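Local coordinates for RNA-binding protein (Sulfolobus solfataricus, PDB 2NRQ) that is of unknown function, resembling RNA-binding proteins in structure but probably not binding RNA itself, at residues 69-72 with 73-77. Numbering follows the deposited sequence.
Sequences FKII and LEKIE
L73 lies over one face of the F69 ring, one helical turn further along the chain. Its CD1 stands over the middle of the ring in a CH-pi contact, 3.9 Å from the F69 centroid and 10° off the ring normal, while L73 CG sits above F69 CE1 and CD2 reaches out past the ring's rim beside it. With CG anti to the backbone N (chi1 -177°), the F69 ring comes under L73, whose own CG is anti to its carbonyl carbon (chi1 -73°). The backbone spans the same step, L73 N donating to F69 O at 2.9 Å. This is i to i+4 packing at the C-terminal end of helix 62-73, where the chain runs out into the short loop before helix 78-85. F69 also touches I138 and the ring of F127, and L73 rests on L141 and L81. An alanine in place of F69 would remove the ring beneath L73 CD1 and is likely to open a gap toward helix 134-145. At the helix end, I72 O accepts two backbone hydrogen bonds, one from I76 N at 2.9 Å, nearly in line with the carbonyl, and one from K75 N at 3.2 Å, from well above the carbonyl plane. I72 itself is buried, its side chain packed on F31 and L112, and the I76 side chain packs on L81 and I84 of helix 78-85. I71 and K75 lie side by side, pointing the same way, with I71 CD1 against CG and CE of the lysine, which also has a cation-pi contact with F30.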
# COMPACT_ATOMS: atom_id res chain seq x y z
N PHE A 69 4.55 -5.51 5.55
CA PHE A 69 5.65 -5.14 4.66
C PHE A 69 6.11 -6.41 3.99
O PHE A 69 6.26 -6.48 2.77
CB PHE A 69 6.80 -4.54 5.47
CG PHE A 69 7.95 -4.07 4.63
CD1 PHE A 69 7.76 -3.74 3.29
CD2 PHE A 69 9.20 -3.90 5.19
CE1 PHE A 69 8.81 -3.23 2.52
CE2 PHE A 69 10.27 -3.39 4.43
CZ PHE A 69 10.06 -3.06 3.10
N LYS A 70 6.33 -7.43 4.82
CA LYS A 70 6.79 -8.73 4.36
C LYS A 70 5.90 -9.24 3.23
O LYS A 70 6.40 -9.61 2.17
CB LYS A 70 6.77 -9.71 5.53
CG LYS A 70 7.80 -10.82 5.45
CD LYS A 70 8.72 -10.82 6.68
CE LYS A 70 9.57 -9.53 6.76
NZ LYS A 70 10.70 -9.60 7.75
N ILE A 71 4.59 -9.25 3.44
CA ILE A 71 3.69 -9.75 2.40
C ILE A 71 3.76 -8.92 1.12
O ILE A 71 3.58 -9.45 0.03
CB ILE A 71 2.23 -9.87 2.92
CG1 ILE A 71 1.24 -9.85 1.76
CG2 ILE A 71 1.93 -8.79 3.92
CD1 ILE A 71 1.28 -11.08 0.90
N ILE A 72 4.05 -7.62 1.24
CA ILE A 72 4.17 -6.77 0.06
C ILE A 72 5.44 -7.19 -0.70
O ILE A 72 5.46 -7.27 -1.93
CB ILE A 72 4.33 -5.28 0.43
CG1 ILE A 72 3.02 -4.74 1.01
CG2 ILE A 72 4.72 -4.47 -0.79
CD1 ILE A 72 3.12 -3.31 1.49
N LEU A 73 6.49 -7.47 0.07
CA LEU A 73 7.76 -7.90 -0.48
C LEU A 73 7.68 -9.25 -1.17
O LEU A 73 8.38 -9.50 -2.13
CB LEU A 73 8.82 -7.98 0.63
CG LEU A 73 9.33 -6.65 1.17
CD1 LEU A 73 10.30 -6.90 2.31
CD2 LEU A 73 10.01 -5.87 0.05
N GLU A 74 6.80 -10.11 -0.67
CA GLU A 74 6.65 -11.45 -1.23
C GLU A 74 5.68 -11.47 -2.39
O GLU A 74 5.47 -12.51 -3.00
CB GLU A 74 6.17 -12.41 -0.15
CG GLU A 74 6.90 -12.19 1.17
CD GLU A 74 6.27 -12.93 2.33
OE1 GLU A 74 5.02 -12.98 2.39
OE2 GLU A 74 7.02 -13.44 3.18
N LYS A 75 5.09 -10.32 -2.70
CA LYS A 75 4.13 -10.24 -3.78
C LYS A 75 4.61 -9.37 -4.92
O LYS A 75 4.30 -9.62 -6.08
CB LYS A 75 2.81 -9.69 -3.26
CG LYS A 75 2.07 -10.60 -2.31
CD LYS A 75 0.91 -11.30 -2.98
CE LYS A 75 -0.07 -11.83 -1.95
NZ LYS A 75 -1.30 -12.35 -2.59
N ILE A 76 5.37 -8.33 -4.59
CA ILE A 76 5.87 -7.43 -5.62
C ILE A 76 6.90 -8.12 -6.52
O ILE A 76 7.70 -8.93 -6.06
CB ILE A 76 6.50 -6.18 -4.98
CG1 ILE A 76 6.71 -5.11 -6.05
CG2 ILE A 76 7.83 -6.54 -4.32
CD1 ILE A 76 7.26 -3.81 -5.50
N GLU A 77 6.87 -7.80 -7.82
CA GLU A 77 7.82 -8.37 -8.76
C GLU A 77 9.19 -7.70 -8.52
O GLU A 77 9.25 -6.54 -8.10
CB GLU A 77 7.34 -8.15 -10.19
CG GLU A 77 6.75 -6.78 -10.46
CD GLU A 77 6.03 -6.70 -11.80
OE1 GLU A 77 5.10 -7.51 -12.03
OE2 GLU A 77 6.39 -5.83 -12.62